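PDB 7A02: DUF3992 domain-containing protein from Bacillus cereus, which builds the disulfide-linked, helical pilus-like appendages that extend from the endospores of pathogenic Bacilli. Local coordinates for the interface of chains A and B. Numbering follows the deposited sequence. Chains: chain A/B, DUF3992 domain-containing protein.

Contact 1: the interface of chains A and B. Residues chain A 50, 82-85; chain B 25-28.
Two neighbouring subunits of the endospore appendage pilus pack together here: the loop 82-83 and the start of strand 84-90 of chain A lie against the end of strand 19-29 of chain B. The firmest polar link is at the loop, where the hydroxyl OG1 of B:Thr28 donates to the carbonyl O of A:Gly82 at 3.1 Å. The donor stands above the carbonyl plane, 45° out of it, so the bond does not follow a lone pair. The backbone N of the same B:Thr28 points almost straight at the hydroxyl OG of A:Ser83, the next residue of the loop; at 3.5 Å this hydrogen bond is weak. OG of A:Ser83 is anti to its own backbone N (chi1 -179°), which swings it towards chain B. In B:Thr28, OG1 sits beside the backbone N, so hydroxyl and amide both serve the loop. CB of A:Ser84 packs on CB of B:Ile25, 3.8 Å away, while its OG, beside the backbone N, lies near O of B:Asp26. Further along, the methyl CG2 of B:Ile25 rests on CB of A:Tyr50 at 3.6 Å, at the root of the tyrosine rather than over its ring; the two side chains slide past each other in opposite directions. CG1 of B:Ile25 takes the crowded position between N and the carbonyl carbon (chi1 55°), leaving CG2 beside the backbone N and directed at A:Tyr50.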
loop_
_atom_site.group_PDB
_atom_site.type_symbol
_atom_site.label_atom_id
_atom_site.label_comp_id
_atom_site.label_asym_id
_atom_site.label_seq_id
_atom_site.Cartn_x
_atom_site.Cartn_y
_atom_site.Cartn_z
ATOM N N TYR A 50 12.683 -37.203 30.447
ATOM C CA TYR A 50 13.071 -37.543 31.807
ATOM C C TYR A 50 13.806 -38.872 31.813
ATOM O O TYR A 50 13.711 -39.664 30.876
ATOM C CB TYR A 50 11.867 -37.624 32.753
ATOM C CG TYR A 50 10.875 -38.712 32.416
ATOM C CD1 TYR A 50 9.715 -38.423 31.735
ATOM C CD2 TYR A 50 11.095 -40.023 32.791
ATOM C CE1 TYR A 50 8.814 -39.404 31.429
ATOM C CE2 TYR A 50 10.201 -41.008 32.484
ATOM C CZ TYR A 50 9.062 -40.691 31.804
ATOM O OH TYR A 50 8.156 -41.670 31.495
ATOM N N GLY A 82 15.400 -44.563 42.849
ATOM C CA GLY A 82 14.088 -44.232 43.350
ATOM C C GLY A 82 13.620 -42.828 43.051
ATOM O O GLY A 82 12.555 -42.434 43.540
ATOM N N SER A 83 14.374 -42.060 42.276
ATOM C CA SER A 83 14.013 -40.701 41.907
ATOM C C SER A 83 14.183 -40.523 40.403
ATOM O O SER A 83 14.602 -41.435 39.692
ATOM C CB SER A 83 14.852 -39.689 42.688
ATOM O OG SER A 83 14.491 -38.365 42.354
ATOM N N SER A 84 13.855 -39.328 39.917
ATOM C CA SER A 84 13.859 -39.045 38.491
ATOM C C SER A 84 14.500 -37.690 38.246
ATOM O O SER A 84 14.739 -36.915 39.174
ATOM C CB SER A 84 12.443 -39.066 37.917
ATOM O OG SER A 84 11.871 -40.353 38.023
ATOM N N ALA A 85 14.780 -37.406 36.977
ATOM C CA ALA A 85 15.305 -36.098 36.605
ATOM C C ALA A 85 14.952 -35.797 35.160
ATOM O O ALA A 85 15.091 -36.665 34.301
ATOM C CB ALA A 85 16.819 -36.036 36.797
ATOM N N ILE B 25 7.705 -35.436 36.551
ATOM C CA ILE B 25 8.488 -36.453 37.242
ATOM C C ILE B 25 8.016 -36.598 38.680
ATOM O O ILE B 25 7.299 -35.753 39.216
ATOM C CB ILE B 25 10.006 -36.171 37.235
ATOM C CG1 ILE B 25 10.305 -34.794 37.801
ATOM C CG2 ILE B 25 10.598 -36.334 35.858
ATOM C CD1 ILE B 25 11.725 -34.640 38.213
ATOM N N ASP B 26 8.436 -37.699 39.295
ATOM C CA ASP B 26 8.285 -37.941 40.721
ATOM C C ASP B 26 9.667 -37.960 41.351
ATOM O O ASP B 26 10.585 -38.586 40.817
ATOM C CB ASP B 26 7.576 -39.267 40.984
ATOM C CG ASP B 26 6.184 -39.306 40.406
ATOM O OD1 ASP B 26 5.586 -38.227 40.229
ATOM O OD2 ASP B 26 5.683 -40.416 40.133
ATOM N N TRP B 27 9.813 -37.285 42.483
ATOM C CA TRP B 27 11.119 -37.095 43.092
ATOM C C TRP B 27 11.113 -37.530 44.547
ATOM O O TRP B 27 10.084 -37.473 45.232
ATOM C CB TRP B 27 11.563 -35.641 43.014
ATOM C CG TRP B 27 10.561 -34.695 43.551
ATOM C CD1 TRP B 27 9.621 -34.027 42.845
ATOM C CD2 TRP B 27 10.390 -34.309 44.914
ATOM N NE1 TRP B 27 8.870 -33.245 43.677
ATOM C CE2 TRP B 27 9.326 -33.401 44.957
ATOM C CE3 TRP B 27 11.035 -34.642 46.101
ATOM C CZ2 TRP B 27 8.891 -32.825 46.136
ATOM C CZ3 TRP B 27 10.601 -34.069 47.268
ATOM C CH2 TRP B 27 9.542 -33.171 47.279
ATOM N N THR B 28 12.289 -37.955 45.003
ATOM C CA THR B 28 12.574 -38.256 46.398
ATOM C C THR B 28 13.771 -37.426 46.833
ATOM O O THR B 28 14.799 -37.415 46.150
ATOM C CB THR B 28 12.874 -39.739 46.591
ATOM O OG1 THR B 28 11.882 -40.520 45.917
ATOM C CG2 THR B 28 12.873 -40.089 48.064
#

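Contact 2: the interface of chains A and B. Residues chain A 48-49, 75, 77, 85-88; chain B 23, 25, 36-41, 108, 112.
Strand 84-90 of chain A runs parallel to strand 34-39 of chain B, pairing A:Ser86 with B:Tyr37, A:Phe87 with B:Ala38 and A:Thr88 with B:Asp39, a beta-sheet augmentation between pilus subunits. N of A:Ser86 gives a nearly straight but weak hydrogen bond to O of B:Ile36 at 3.4 Å. B:Tyr37 extends with CG anti to its backbone N (chi1 176°), its ring passing along the chain A strand. OG of A:Ser86, in the crowded position between backbone N and carbonyl carbon, lies in the ring plane at its edge, 3.5 Å from CD1; CE1 is directed at CA of A:Phe87. A:Thr88 crosses the tyrosine obliquely, its methyl CG2 4.0 Å from CZ of B:Tyr37 and equally far from CB of B:Asp39. That methyl is in the crowded place, whereas OG1 is anti to N (chi1 175°) and bonds weakly to OG of A:Ser48. CB of A:Ser86 packs on CB of B:Val23 at 4.0 Å. CG of A:Phe87 is likewise crowded; the ring turns into its own subunit and takes O of A:Gly49 over the centre of one face. A:Glu75 bends at chi2 (-83°), bringing OE1 3.2 Å from the carbonyl O of B:Asp39, an acceptor-to-acceptor approach that may favour a protonated carboxylate or bridging solvent. Its OE2 lies 3.3 Å from the methyl CB of B:Ala38.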
loop_
_atom_site.group_PDB
_atom_site.type_symbol
_atom_site.label_atom_id
_atom_site.label_comp_id
_atom_site.label_asym_id
_atom_site.label_seq_id
_atom_site.Cartn_x
_atom_site.Cartn_y
_atom_site.Cartn_z
ATOM N N SER A 48 13.310 -32.971 24.842
ATOM C CA SER A 48 12.875 -32.870 26.225
ATOM C C SER A 48 12.483 -34.251 26.721
ATOM O O SER A 48 12.024 -35.090 25.947
ATOM C CB SER A 48 11.689 -31.924 26.378
ATOM O OG SER A 48 12.034 -30.608 26.000
ATOM N N GLY A 49 12.669 -34.487 28.011
ATOM C CA GLY A 49 12.289 -35.775 28.559
ATOM C C GLY A 49 12.710 -35.949 29.996
ATOM O O GLY A 49 13.039 -34.984 30.683
ATOM N N GLU A 75 25.983 -31.767 28.590
ATOM C CA GLU A 75 25.116 -31.913 29.750
ATOM C C GLU A 75 25.449 -33.204 30.481
ATOM O O GLU A 75 25.778 -34.212 29.851
ATOM C CB GLU A 75 23.643 -31.918 29.347
ATOM C CG GLU A 75 23.013 -30.556 29.312
ATOM C CD GLU A 75 22.561 -30.111 30.674
ATOM O OE1 GLU A 75 23.183 -29.190 31.237
ATOM O OE2 GLU A 75 21.586 -30.689 31.187
ATOM N N ILE A 77 23.999 -35.343 34.175
ATOM C CA ILE A 77 23.106 -35.400 35.327
ATOM C C ILE A 77 23.352 -36.697 36.084
ATOM O O ILE A 77 23.571 -37.749 35.476
ATOM C CB ILE A 77 21.627 -35.294 34.905
ATOM C CG1 ILE A 77 21.355 -33.957 34.229
ATOM C CG2 ILE A 77 20.725 -35.400 36.105
ATOM C CD1 ILE A 77 20.007 -33.888 33.569
ATOM N N ALA A 85 14.780 -37.406 36.977
ATOM C CA ALA A 85 15.305 -36.098 36.605
ATOM C C ALA A 85 14.952 -35.797 35.160
ATOM O O ALA A 85 15.091 -36.665 34.301
ATOM C CB ALA A 85 16.819 -36.036 36.797
ATOM N N SER A 86 14.524 -34.570 34.890
ATOM C CA SER A 86 14.078 -34.168 33.565
ATOM C C SER A 86 15.077 -33.210 32.929
ATOM O O SER A 86 16.005 -32.726 33.575
ATOM C CB SER A 86 12.693 -33.529 33.641
ATOM O OG SER A 86 12.703 -32.439 34.536
ATOM N N PHE A 87 14.880 -32.944 31.639
ATOM C CA PHE A 87 15.839 -32.141 30.892
ATOM C C PHE A 87 15.239 -31.660 29.579
ATOM O O PHE A 87 14.245 -32.205 29.090
ATOM C CB PHE A 87 17.111 -32.936 30.603
ATOM C CG PHE A 87 16.860 -34.243 29.918
ATOM C CD1 PHE A 87 16.629 -34.296 28.559
ATOM C CD2 PHE A 87 16.852 -35.417 30.632
ATOM C CE1 PHE A 87 16.392 -35.487 27.932
ATOM C CE2 PHE A 87 16.620 -36.611 30.006
ATOM C CZ PHE A 87 16.387 -36.646 28.657
ATOM N N THR A 88 15.885 -30.640 29.005
ATOM C CA THR A 88 15.739 -30.267 27.600
ATOM C C THR A 88 17.085 -29.770 27.091
ATOM O O THR A 88 17.761 -28.995 27.768
ATOM C CB THR A 88 14.660 -29.200 27.389
ATOM O OG1 THR A 88 14.646 -28.805 26.014
ATOM C CG2 THR A 88 14.933 -27.994 28.215
ATOM N N VAL B 23 7.150 -31.599 30.875
ATOM C CA VAL B 23 7.778 -32.709 31.581
ATOM C C VAL B 23 7.116 -32.897 32.936
ATOM O O VAL B 23 6.653 -31.941 33.566
ATOM C CB VAL B 23 9.296 -32.521 31.765
ATOM C CG1 VAL B 23 10.016 -32.696 30.456
ATOM C CG2 VAL B 23 9.588 -31.171 32.355
ATOM N N ILE B 25 7.705 -35.436 36.551
ATOM C CA ILE B 25 8.488 -36.453 37.242
ATOM C C ILE B 25 8.016 -36.598 38.680
ATOM O O ILE B 25 7.299 -35.753 39.216
ATOM C CB ILE B 25 10.006 -36.171 37.235
ATOM C CG1 ILE B 25 10.305 -34.794 37.801
ATOM C CG2 ILE B 25 10.598 -36.334 35.858
ATOM C CD1 ILE B 25 11.725 -34.640 38.213
ATOM N N ILE B 36 17.294 -31.565 39.854
ATOM C CA ILE B 36 16.004 -32.062 39.401
ATOM C C ILE B 36 15.717 -31.667 37.961
ATOM O O ILE B 36 14.835 -32.269 37.330
ATOM C CB ILE B 36 14.876 -31.579 40.338
ATOM C CG1 ILE B 36 13.516 -32.125 39.953
ATOM C CG2 ILE B 36 14.787 -30.091 40.322
ATOM C CD1 ILE B 36 12.449 -31.721 40.922
ATOM N N TYR B 37 16.467 -30.721 37.402
ATOM C CA TYR B 37 16.263 -30.254 36.040
ATOM C C TYR B 37 17.501 -29.496 35.593
ATOM O O TYR B 37 18.129 -28.811 36.399
ATOM C CB TYR B 37 15.029 -29.356 35.957
ATOM C CG TYR B 37 14.803 -28.749 34.605
ATOM C CD1 TYR B 37 14.182 -29.462 33.601
ATOM C CD2 TYR B 37 15.202 -27.460 34.335
ATOM C CE1 TYR B 37 13.974 -28.911 32.372
ATOM C CE2 TYR B 37 14.998 -26.904 33.108
ATOM C CZ TYR B 37 14.385 -27.634 32.133
ATOM O OH TYR B 37 14.176 -27.071 30.910
ATOM N N ALA B 38 17.845 -29.618 34.315
ATOM C CA ALA B 38 19.023 -28.952 33.785
ATOM C C ALA B 38 18.874 -28.763 32.286
ATOM O O ALA B 38 18.262 -29.583 31.605
ATOM C CB ALA B 38 20.294 -29.743 34.084
ATOM N N ASP B 39 19.453 -27.682 31.774
ATOM C CA ASP B 39 19.390 -27.387 30.351
ATOM C C ASP B 39 20.665 -26.675 29.931
ATOM O O ASP B 39 21.569 -26.448 30.736
ATOM C CB ASP B 39 18.167 -26.538 30.013
ATOM C CG ASP B 39 18.194 -25.192 30.684
ATOM O OD1 ASP B 39 17.401 -24.317 30.299
ATOM O OD2 ASP B 39 18.999 -25.004 31.610
ATOM N N ASN B 40 20.727 -26.319 28.653
ATOM C CA ASN B 40 21.790 -25.470 28.155
ATOM C C ASN B 40 21.270 -24.324 27.303
ATOM O O ASN B 40 22.078 -23.561 26.768
ATOM C CB ASN B 40 22.809 -26.289 27.352
ATOM C CG ASN B 40 22.212 -26.911 26.125
ATOM O OD1 ASN B 40 21.009 -26.853 25.916
ATOM N ND2 ASN B 40 23.049 -27.521 25.304
ATOM N N ILE B 41 19.956 -24.179 27.161
ATOM C CA ILE B 41 19.391 -23.023 26.481
ATOM C C ILE B 41 19.020 -21.985 27.529
ATOM O O ILE B 41 17.840 -21.701 27.749
ATOM C CB ILE B 41 18.165 -23.423 25.645
ATOM C CG1 ILE B 41 17.227 -24.310 26.452
ATOM C CG2 ILE B 41 18.591 -24.247 24.471
ATOM C CD1 ILE B 41 15.930 -24.584 25.753
ATOM N N PHE B 108 6.592 -33.127 40.287
ATOM C CA PHE B 108 7.162 -31.921 39.691
ATOM C C PHE B 108 6.746 -31.850 38.234
ATOM O O PHE B 108 7.115 -32.725 37.448
ATOM C CB PHE B 108 8.676 -31.931 39.817
ATOM C CG PHE B 108 9.347 -30.750 39.193
ATOM C CD1 PHE B 108 9.318 -29.520 39.810
ATOM C CD2 PHE B 108 10.032 -30.876 38.005
ATOM C CE1 PHE B 108 9.941 -28.440 39.246
ATOM C CE2 PHE B 108 10.657 -29.797 37.440
ATOM C CZ PHE B 108 10.611 -28.580 38.063
ATOM N N ILE B 112 7.609 -25.677 29.200
ATOM C CA ILE B 112 8.789 -24.927 28.794
ATOM C C ILE B 112 8.533 -24.295 27.438
ATOM O O ILE B 112 8.098 -24.977 26.509
ATOM C CB ILE B 112 10.024 -25.839 28.730
ATOM C CG1 ILE B 112 10.239 -26.525 30.072
ATOM C CG2 ILE B 112 11.239 -25.056 28.332
ATOM C CD1 ILE B 112 10.921 -27.852 29.963
#

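The C-alpha centres of contact 1 and contact 2 are about 11 Å apart, and the two are consecutive stretches of one subunit interface that share A:Ala85 and B:Ile25. Strand 84-90 of chain A and strand 19-29 of chain B run through both, while strand 34-39 of chain B joins in contact 2, where the chains pair; strand 46-55 of chain A also contributes to each. The interface is not an exact two-fold; chains A and B contribute different surfaces, which is consistent with repeating it along a helical fibre. Such lateral packing probably complements the disulfides that link the pilus.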